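PDB 3OZY: putative mandelate racemase, which is of unknown function but belongs to the enolase superfamily, binds magnesium and probably acts on a sugar acid. Local coordinates for residues A[51-56]-A[275-280]; A[140-145]-A[325-330]; A[271-276]-A[300-305]; A[314-319]-A[351-356]. All blocks are in the same frame, centred on the assembly; numbering follows the deposited sequence.

How the interactions relate
From the N terminus, 51-56, in the N-terminal domain, waits more than two hundred residues for 275-280: interaction 1 closes that loop and ties this domain to the barrel. Interaction 2 (140-145 with 325-330) opens inside the loop and closes beyond it, so the two cross; it joins the first and last parallel strands of the barrel. Interaction 3 (271-276 with 300-305) is nested within interaction 2 and shares Gln275 and Ala276 with interaction 1; it completes a beta-alpha-beta unit. Interaction 4 (314-319 with 351-356) crosses interaction 2 but follows 1 and 3 in series, laying the late chain over helix 309-321.

Interaction 1 (A[51-56]-A[275-280]); sequences SPSGPY and QADASR
Ser51 offers its backbone O to Ser279 CB at 3.2 Å, while its hydroxyl turns back to accept from Ser53 N in an ST turn and also bonds to Asp308. Pro52 comes backbone first: its CA makes a CA-H...O contact with Ser279 O at 3.4 Å. Ser53, at positive phi (65°), sets its OG anti to the backbone N. This OG accepts from Arg280 NH1 at 3.0 Å, nearly in the guanidinium plane, and a water links it to Asp277 OD2; Asp277 OD1 accepts from Ser279 N, an Asx turn, and also from Ser279 OG. Gly54 O receives a second, weak and bent bond from the same Arg280 NH1 (2.8 Å). After a cis peptide, Pro55 O reaches Arg280 NH2 through another water. Tyr56 sets its OH over the centre of one guanidinium face, 3.2 Å from Arg280 CZ, with the planes 22° apart; that hydroxyl bonds to Tyr257. Glu254 O and Asn255 OD1 take NE and NH2, so the buried guanidinium is gripped all round its edge. The loop before helix 58-73 thus meets the one after strand 273-274, with helix 309-321 against the serines and helix 102-122 against Tyr56 and Ser279.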
# COMPACT_ATOMS: atom_id res chain seq x y z
N SER A 51 -9.16 4.52 15.80
CA SER A 51 -9.21 3.18 15.21
C SER A 51 -8.73 3.27 13.77
O SER A 51 -9.17 4.16 13.04
CB SER A 51 -10.63 2.64 15.21
OG SER A 51 -10.70 1.46 14.41
N PRO A 52 -7.86 2.34 13.36
CA PRO A 52 -7.39 2.23 11.97
C PRO A 52 -8.23 1.27 11.12
O PRO A 52 -7.74 0.74 10.12
CB PRO A 52 -5.99 1.65 12.13
CG PRO A 52 -6.18 0.71 13.32
CD PRO A 52 -7.08 1.47 14.26
N SER A 53 -9.48 1.06 11.53
CA SER A 53 -10.43 0.26 10.75
C SER A 53 -10.01 -1.21 10.64
O SER A 53 -9.23 -1.73 11.45
CB SER A 53 -10.64 0.91 9.38
OG SER A 53 -11.69 0.30 8.65
N GLY A 54 -10.55 -1.88 9.64
CA GLY A 54 -10.31 -3.30 9.43
C GLY A 54 -11.19 -3.77 8.28
O GLY A 54 -12.00 -3.01 7.78
N PRO A 55 -11.04 -5.03 7.86
CA PRO A 55 -10.09 -6.00 8.41
C PRO A 55 -8.67 -5.76 7.92
O PRO A 55 -8.40 -5.65 6.72
CB PRO A 55 -10.62 -7.34 7.88
CG PRO A 55 -11.35 -6.98 6.61
CD PRO A 55 -11.92 -5.61 6.83
N TYR A 56 -7.77 -5.66 8.89
CA TYR A 56 -6.33 -5.69 8.67
C TYR A 56 -5.78 -6.49 9.85
O TYR A 56 -6.25 -6.32 10.98
CB TYR A 56 -5.71 -4.30 8.76
CG TYR A 56 -6.25 -3.22 7.85
CD1 TYR A 56 -5.94 -3.20 6.49
CD2 TYR A 56 -7.00 -2.17 8.36
CE1 TYR A 56 -6.41 -2.19 5.66
CE2 TYR A 56 -7.47 -1.16 7.55
CZ TYR A 56 -7.16 -1.17 6.20
OH TYR A 56 -7.62 -0.15 5.38
N GLN A 275 -15.21 7.65 -1.56
CA GLN A 275 -15.60 7.01 -0.31
C GLN A 275 -14.46 6.89 0.70
O GLN A 275 -14.50 6.05 1.60
CB GLN A 275 -16.26 5.66 -0.58
CG GLN A 275 -17.50 5.77 -1.46
CD GLN A 275 -18.15 4.43 -1.64
OE1 GLN A 275 -17.57 3.52 -2.23
NE2 GLN A 275 -19.36 4.29 -1.11
N ALA A 276 -13.47 7.76 0.57
CA ALA A 276 -12.36 7.81 1.52
C ALA A 276 -12.87 7.81 2.96
O ALA A 276 -13.68 8.66 3.34
CB ALA A 276 -11.51 9.03 1.27
N ASP A 277 -12.38 6.86 3.75
CA ASP A 277 -12.76 6.66 5.14
C ASP A 277 -11.70 7.35 6.00
O ASP A 277 -10.50 7.10 5.83
CB ASP A 277 -12.77 5.14 5.38
CG ASP A 277 -13.19 4.72 6.79
OD1 ASP A 277 -13.06 5.49 7.75
OD2 ASP A 277 -13.62 3.55 6.93
N ALA A 278 -12.11 8.22 6.92
CA ALA A 278 -11.15 8.88 7.80
C ALA A 278 -10.23 7.90 8.53
O ALA A 278 -9.10 8.25 8.87
CB ALA A 278 -11.86 9.77 8.80
N SER A 279 -10.72 6.69 8.79
CA SER A 279 -9.96 5.68 9.53
C SER A 279 -9.10 4.76 8.66
O SER A 279 -8.43 3.87 9.19
CB SER A 279 -10.90 4.82 10.39
OG SER A 279 -11.72 3.99 9.58
N ARG A 280 -9.12 4.97 7.34
CA ARG A 280 -8.35 4.14 6.41
C ARG A 280 -7.46 4.94 5.47
O ARG A 280 -6.31 4.56 5.24
CB ARG A 280 -9.29 3.27 5.55
CG ARG A 280 -10.19 2.34 6.33
CD ARG A 280 -11.30 1.73 5.46
NE ARG A 280 -10.85 0.69 4.53
CZ ARG A 280 -10.71 -0.59 4.84
NH1 ARG A 280 -10.96 -0.99 6.08
NH2 ARG A 280 -10.32 -1.47 3.92
O HOH W 1 -14.01 1.70 8.93
O HOH W 2 -9.54 -4.27 4.57

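Interaction 2 (A[140-145]-A[325-330]); sequences RAYASS and PAMFEW
Four main-chain hydrogen bonds form a parallel ladder: Phe328 N to Arg140 O, Tyr142 N to Phe328 O (2.8 Å), Trp330 N to Tyr142 O and Ser144 N to Trp330 O. The first lies in the carbonyl plane of Arg140, whereas Tyr142 N and Ser144 N come from above the planes of their acceptors; the short strands diverge by 39°. The aromatic contacts gather on Tyr142, whose crowded chi1 (74°) tips the ring across the neighbouring strand. Glu329 CA sits over one face, a CH-pi contact 3.7 Å from the centroid, Met327 CG packs at 3.7 Å from Tyr142 CD2, and Met327 SD makes an oblique Met-aromatic contact. Met327 CE also lies over the guanidinium of Arg140, whose NE bonds to Thr168. Among polar side chains, Ser144 OG donates to the anti lone pair of Glu329 OE2 at 2.7 Å. Lys171 forms a salt bridge with this same oxygen and a hydrogen bond with Tyr142 OH, which probably favours an ionised Glu329. Joining the first strand to the eighth closes the modified beta/alpha barrel of the enolase superfamily, with Glu329 turned toward a magnesium site at its C-terminal mouth.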
# COMPACT_ATOMS: atom_id res chain seq x y z
N ARG A 140 -28.50 11.96 7.10
CA ARG A 140 -29.21 10.80 6.57
C ARG A 140 -28.30 9.57 6.48
O ARG A 140 -27.22 9.63 5.87
CB ARG A 140 -29.78 11.11 5.19
CG ARG A 140 -30.58 9.95 4.62
CD ARG A 140 -30.73 10.09 3.13
NE ARG A 140 -31.83 9.28 2.63
CZ ARG A 140 -32.25 9.31 1.38
NH1 ARG A 140 -31.65 10.11 0.51
NH2 ARG A 140 -33.27 8.55 1.00
N ALA A 141 -28.73 8.48 7.10
CA ALA A 141 -27.95 7.24 7.17
C ALA A 141 -28.51 6.16 6.25
O ALA A 141 -29.69 6.20 5.85
CB ALA A 141 -27.90 6.71 8.60
N TYR A 142 -27.68 5.19 5.91
CA TYR A 142 -28.15 4.02 5.21
C TYR A 142 -27.72 2.77 5.95
O TYR A 142 -26.66 2.74 6.59
CB TYR A 142 -27.68 3.99 3.75
CG TYR A 142 -26.21 3.67 3.47
CD1 TYR A 142 -25.77 2.35 3.38
CD2 TYR A 142 -25.29 4.68 3.21
CE1 TYR A 142 -24.45 2.05 3.06
CE2 TYR A 142 -23.97 4.40 2.90
CZ TYR A 142 -23.55 3.08 2.83
OH TYR A 142 -22.24 2.76 2.50
N ALA A 143 -28.53 1.72 5.84
CA ALA A 143 -28.27 0.46 6.51
C ALA A 143 -27.28 -0.35 5.69
O ALA A 143 -27.54 -0.69 4.53
CB ALA A 143 -29.58 -0.33 6.68
N SER A 144 -26.14 -0.66 6.30
CA SER A 144 -25.06 -1.35 5.62
C SER A 144 -24.83 -2.71 6.28
O SER A 144 -24.42 -2.75 7.44
CB SER A 144 -23.79 -0.49 5.75
OG SER A 144 -22.71 -1.07 5.05
N SER A 145 -25.11 -3.84 5.61
CA SER A 145 -25.73 -3.97 4.29
C SER A 145 -26.53 -5.27 4.32
O SER A 145 -26.44 -6.04 5.27
CB SER A 145 -24.67 -4.13 3.20
OG SER A 145 -23.93 -2.94 3.00
N PRO A 325 -24.10 15.94 0.03
CA PRO A 325 -25.36 15.27 0.36
C PRO A 325 -25.06 14.09 1.27
O PRO A 325 -24.11 13.34 1.04
CB PRO A 325 -25.86 14.75 -0.99
CG PRO A 325 -25.05 15.46 -2.03
CD PRO A 325 -23.74 15.82 -1.40
N ALA A 326 -25.87 13.91 2.30
CA ALA A 326 -25.61 12.85 3.27
C ALA A 326 -26.08 11.48 2.78
O ALA A 326 -27.22 11.34 2.32
CB ALA A 326 -26.28 13.18 4.60
N MET A 327 -25.20 10.49 2.87
CA MET A 327 -25.57 9.11 2.61
C MET A 327 -24.63 8.30 3.48
O MET A 327 -23.64 7.72 3.02
CB MET A 327 -25.42 8.77 1.12
CG MET A 327 -25.92 7.37 0.72
SD MET A 327 -27.61 7.00 1.22
CE MET A 327 -28.52 8.00 0.06
N PHE A 328 -24.93 8.31 4.78
CA PHE A 328 -23.96 7.95 5.80
C PHE A 328 -24.03 6.47 6.17
O PHE A 328 -25.05 5.99 6.66
CB PHE A 328 -24.16 8.79 7.06
CG PHE A 328 -23.11 8.54 8.09
CD1 PHE A 328 -21.84 9.05 7.92
CD2 PHE A 328 -23.37 7.75 9.20
CE1 PHE A 328 -20.84 8.81 8.84
CE2 PHE A 328 -22.37 7.50 10.13
CZ PHE A 328 -21.11 8.03 9.94
N GLU A 329 -22.93 5.76 5.95
CA GLU A 329 -22.89 4.31 6.17
C GLU A 329 -23.03 3.93 7.64
O GLU A 329 -22.26 4.39 8.49
CB GLU A 329 -21.60 3.72 5.59
CG GLU A 329 -21.54 2.21 5.73
CD GLU A 329 -20.41 1.57 4.95
OE1 GLU A 329 -19.32 2.18 4.82
OE2 GLU A 329 -20.59 0.43 4.48
N TRP A 330 -24.01 3.08 7.94
CA TRP A 330 -24.20 2.57 9.30
C TRP A 330 -24.29 1.05 9.31
O TRP A 330 -25.29 0.47 8.87
CB TRP A 330 -25.43 3.19 9.97
CG TRP A 330 -25.38 2.97 11.45
CD1 TRP A 330 -25.63 1.80 12.11
CD2 TRP A 330 -24.99 3.92 12.45
NE1 TRP A 330 -25.41 1.97 13.46
CE2 TRP A 330 -25.04 3.26 13.70
CE3 TRP A 330 -24.63 5.27 12.42
CZ2 TRP A 330 -24.72 3.91 14.90
CZ3 TRP A 330 -24.32 5.91 13.60
CH2 TRP A 330 -24.36 5.23 14.83

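Interaction 3 (A[271-276]-A[300-305]); sequences IDVLQA and AWNPHT
Trp301 is the large bump; its CD1-NE1 edge fits the step between Leu274 and Ala276, while the rest of the indole packs on helices 284-296 and 309-321. Its CG stands anti to the backbone N (chi1 173°), so the indole runs alongside the other strand, and CD1 passes 3.3 Å from Leu274 O. NE1 then donates to Ala276 O at 2.8 Å, close to the ring plane and on a lone pair of the carbonyl, which fixes the rotation of the ring. Pro303 lies flat against one indole face, its CD 3.6 Å above the ring plane of Trp301, and its CB still touches Ala276 O. On the opposite side of the sheet, Val273 CG1 nestles against Asn302 OD1 at 3.4 Å, crossing it obliquely, while Ala300 CB meets Val273 CG2; Asn302 ND2 is held by Pro325 O. Gln275 lays CB and CG along Asn302 O, and its NE2 goes on to Glu227, a magnesium ligand. The backbones zip together first as parallel strands, through Ala300 N to Asp272 O, Leu274 N to Ala300 O and Asn302 N to Leu274 O. Beyond the strands, His304 N still bonds to Gln275 O (3.0 Å) from above its carbonyl plane. With its backbone so tied, His304 turns its imidazole away toward a magnesium ion, and ND1 bonds to Asp277 OD2. That carboxylate would probably raise the basicity of the ring, consistent with the dyad of mandelate racemase, with Asp after the sixth barrel strand and His after the seventh.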
# COMPACT_ATOMS: atom_id res chain seq x y z
N ILE A 271 -14.93 8.80 -11.40
CA ILE A 271 -15.59 8.64 -10.10
C ILE A 271 -16.67 9.69 -9.86
O ILE A 271 -16.48 10.87 -10.19
CB ILE A 271 -14.54 8.66 -8.95
CG1 ILE A 271 -15.11 8.12 -7.63
CG2 ILE A 271 -13.90 10.05 -8.80
CD1 ILE A 271 -14.00 7.88 -6.60
N ASP A 272 -17.80 9.27 -9.28
CA ASP A 272 -18.87 10.18 -8.87
C ASP A 272 -18.86 10.42 -7.37
O ASP A 272 -19.12 11.54 -6.91
CB ASP A 272 -20.24 9.63 -9.28
CG ASP A 272 -20.43 9.59 -10.78
OD1 ASP A 272 -20.30 10.65 -11.43
OD2 ASP A 272 -20.69 8.48 -11.28
N VAL A 273 -18.61 9.36 -6.61
CA VAL A 273 -18.66 9.41 -5.15
C VAL A 273 -17.35 8.87 -4.60
O VAL A 273 -17.02 7.69 -4.79
CB VAL A 273 -19.84 8.58 -4.60
CG1 VAL A 273 -19.76 8.48 -3.08
CG2 VAL A 273 -21.17 9.17 -5.05
N LEU A 274 -16.60 9.75 -3.94
CA LEU A 274 -15.36 9.37 -3.28
C LEU A 274 -15.71 8.83 -1.90
O LEU A 274 -16.42 9.50 -1.15
CB LEU A 274 -14.43 10.58 -3.14
CG LEU A 274 -13.80 11.17 -4.40
CD1 LEU A 274 -14.83 11.83 -5.32
CD2 LEU A 274 -12.74 12.17 -3.97
N GLN A 275 -15.21 7.65 -1.56
CA GLN A 275 -15.60 7.01 -0.31
C GLN A 275 -14.46 6.89 0.70
O GLN A 275 -14.50 6.05 1.60
CB GLN A 275 -16.26 5.66 -0.58
CG GLN A 275 -17.50 5.77 -1.46
CD GLN A 275 -18.15 4.43 -1.64
OE1 GLN A 275 -17.57 3.52 -2.23
NE2 GLN A 275 -19.36 4.29 -1.11
N ALA A 276 -13.47 7.76 0.57
CA ALA A 276 -12.36 7.81 1.52
C ALA A 276 -12.87 7.81 2.96
O ALA A 276 -13.68 8.66 3.34
CB ALA A 276 -11.51 9.03 1.27
N ALA A 300 -19.06 14.08 -5.13
CA ALA A 300 -19.51 13.89 -3.76
C ALA A 300 -18.47 13.11 -2.96
O ALA A 300 -17.75 12.29 -3.51
CB ALA A 300 -20.84 13.14 -3.75
N TRP A 301 -18.40 13.40 -1.65
CA TRP A 301 -17.67 12.56 -0.70
C TRP A 301 -18.68 11.98 0.27
O TRP A 301 -19.38 12.73 0.96
CB TRP A 301 -16.61 13.36 0.06
CG TRP A 301 -15.96 12.58 1.17
CD1 TRP A 301 -15.09 11.53 1.04
CD2 TRP A 301 -16.13 12.79 2.58
NE1 TRP A 301 -14.71 11.08 2.29
CE2 TRP A 301 -15.33 11.83 3.24
CE3 TRP A 301 -16.88 13.68 3.34
CZ2 TRP A 301 -15.27 11.75 4.63
CZ3 TRP A 301 -16.82 13.60 4.72
CH2 TRP A 301 -16.01 12.64 5.35
N ASN A 302 -18.77 10.65 0.29
CA ASN A 302 -19.64 9.90 1.21
C ASN A 302 -18.77 8.76 1.70
O ASN A 302 -18.55 7.79 0.98
CB ASN A 302 -20.86 9.33 0.47
CG ASN A 302 -21.76 10.40 -0.11
OD1 ASN A 302 -21.80 10.61 -1.32
ND2 ASN A 302 -22.48 11.10 0.75
N PRO A 303 -18.22 8.88 2.93
CA PRO A 303 -17.19 7.93 3.36
C PRO A 303 -17.72 6.52 3.60
O PRO A 303 -18.86 6.33 4.02
CB PRO A 303 -16.71 8.51 4.69
CG PRO A 303 -17.87 9.31 5.18
CD PRO A 303 -18.43 9.94 3.93
N HIS A 304 -16.86 5.55 3.36
CA HIS A 304 -16.97 4.25 3.99
C HIS A 304 -16.70 4.45 5.49
O HIS A 304 -15.85 5.27 5.87
CB HIS A 304 -15.91 3.33 3.37
CG HIS A 304 -15.72 2.03 4.08
ND1 HIS A 304 -14.90 1.91 5.19
CD2 HIS A 304 -16.20 0.80 3.83
CE1 HIS A 304 -14.91 0.65 5.60
NE2 HIS A 304 -15.69 -0.05 4.79
N THR A 305 -17.45 3.75 6.35
CA THR A 305 -17.31 3.90 7.80
C THR A 305 -17.26 2.57 8.55
O THR A 305 -17.19 2.54 9.78
CB THR A 305 -18.50 4.66 8.37
OG1 THR A 305 -19.65 3.81 8.32
CG2 THR A 305 -18.78 5.94 7.59

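Interaction 4 (A[314-319]-A[351-356]); sequences ANLHLV and GLVQPP
His317 NE2 is the best-held polar atom of the contact, gripped by one strong hydrogen bond to Leu361 O. ND1 of the same imidazole meets Tyr127 N, so the ring is held by two bonds, one on each nitrogen, a pattern that fits a neutral ring protonated on NE2. So fixed, the ring crosses Pro356 obliquely, with NE2 3.8 Å from Pro356 CD and CE1 3.6 Å from Pro356 O.

No hydrogen bond spans the two segments; Leu316 supplies most of the remaining packing. Its CG anti to the backbone N (chi1 -173°), this side chain reaches out from the helix and forks at its tip. CD2 lies against the extended backbone, 3.7 Å from Pro355 CA and equally near Gln354 O, a carbonyl oxygen that bonds to Tyr344 OH. Both methyls share Val353 CG2, with Leu316 CD1 4.0 Å from it. Pro355 comes at about a right angle, its CB 4.2 Å from Leu316 CG. Strand 352-353 pairs antiparallel with strand 139-146, and the two prolines after it pack against helix 309-321. Leu316 and Val319 also pack on Phe328 and Val139, seating the helix against strands 328-331 and 139-146, and its next face, through Leu318, lies on Trp301.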
# COMPACT_ATOMS: atom_id res chain seq x y z
N ALA A 314 -15.84 8.99 13.92
CA ALA A 314 -14.84 9.88 13.33
C ALA A 314 -15.37 10.43 12.01
O ALA A 314 -15.30 11.64 11.76
CB ALA A 314 -13.52 9.15 13.11
N ASN A 315 -15.87 9.55 11.15
CA ASN A 315 -16.45 10.01 9.89
C ASN A 315 -17.69 10.88 10.09
O ASN A 315 -17.90 11.84 9.35
CB ASN A 315 -16.77 8.83 8.97
CG ASN A 315 -15.54 8.23 8.36
OD1 ASN A 315 -14.90 8.85 7.50
ND2 ASN A 315 -15.17 7.03 8.80
N LEU A 316 -18.51 10.56 11.08
CA LEU A 316 -19.75 11.30 11.28
C LEU A 316 -19.50 12.77 11.64
O LEU A 316 -20.25 13.65 11.20
CB LEU A 316 -20.61 10.62 12.33
CG LEU A 316 -22.01 11.20 12.50
CD1 LEU A 316 -22.73 11.31 11.16
CD2 LEU A 316 -22.79 10.33 13.48
N HIS A 317 -18.48 13.05 12.43
CA HIS A 317 -18.13 14.44 12.72
C HIS A 317 -17.87 15.20 11.42
O HIS A 317 -18.33 16.32 11.23
CB HIS A 317 -16.91 14.53 13.64
CG HIS A 317 -17.22 14.27 15.07
ND1 HIS A 317 -17.67 15.26 15.92
CD2 HIS A 317 -17.18 13.13 15.81
CE1 HIS A 317 -17.88 14.74 17.12
NE2 HIS A 317 -17.60 13.45 17.08
N LEU A 318 -17.11 14.57 10.52
CA LEU A 318 -16.78 15.22 9.26
C LEU A 318 -17.99 15.36 8.36
O LEU A 318 -18.21 16.40 7.75
CB LEU A 318 -15.68 14.46 8.53
CG LEU A 318 -14.26 14.76 9.00
CD1 LEU A 318 -14.06 14.43 10.48
CD2 LEU A 318 -13.26 14.01 8.14
N VAL A 319 -18.78 14.29 8.27
CA VAL A 319 -19.97 14.32 7.42
C VAL A 319 -20.96 15.38 7.90
O VAL A 319 -21.53 16.11 7.09
CB VAL A 319 -20.62 12.92 7.35
CG1 VAL A 319 -22.01 12.98 6.73
CG2 VAL A 319 -19.70 11.98 6.58
N GLY A 351 -34.99 9.24 9.84
CA GLY A 351 -33.94 8.69 9.00
C GLY A 351 -32.56 9.29 9.22
O GLY A 351 -31.60 8.91 8.54
N LEU A 352 -32.45 10.21 10.19
CA LEU A 352 -31.22 10.95 10.43
C LEU A 352 -30.55 10.55 11.74
O LEU A 352 -31.22 10.22 12.72
CB LEU A 352 -31.50 12.44 10.49
CG LEU A 352 -32.40 13.05 9.42
CD1 LEU A 352 -32.48 14.55 9.65
CD2 LEU A 352 -31.90 12.74 8.01
N VAL A 353 -29.21 10.59 11.75
CA VAL A 353 -28.44 10.45 12.99
C VAL A 353 -27.77 11.78 13.32
O VAL A 353 -27.59 12.63 12.45
CB VAL A 353 -27.37 9.33 12.88
CG1 VAL A 353 -28.02 7.98 12.62
CG2 VAL A 353 -26.37 9.65 11.78
N GLN A 354 -27.40 11.96 14.58
CA GLN A 354 -26.66 13.14 15.00
C GLN A 354 -25.28 12.73 15.48
O GLN A 354 -25.13 11.66 16.07
CB GLN A 354 -27.39 13.88 16.13
CG GLN A 354 -28.71 14.54 15.71
CD GLN A 354 -28.53 15.81 14.89
OE1 GLN A 354 -27.40 16.24 14.62
NE2 GLN A 354 -29.64 16.42 14.49
N PRO A 355 -24.27 13.57 15.24
CA PRO A 355 -22.94 13.23 15.75
C PRO A 355 -22.93 13.24 17.28
O PRO A 355 -23.77 13.90 17.89
CB PRO A 355 -22.06 14.37 15.21
CG PRO A 355 -23.00 15.49 14.94
CD PRO A 355 -24.28 14.84 14.50
N PRO A 356 -22.00 12.50 17.89
CA PRO A 356 -21.83 12.55 19.35
C PRO A 356 -21.57 13.98 19.80
O PRO A 356 -20.93 14.75 19.09
CB PRO A 356 -20.59 11.68 19.59
CG PRO A 356 -20.50 10.79 18.38
CD PRO A 356 -20.99 11.64 17.25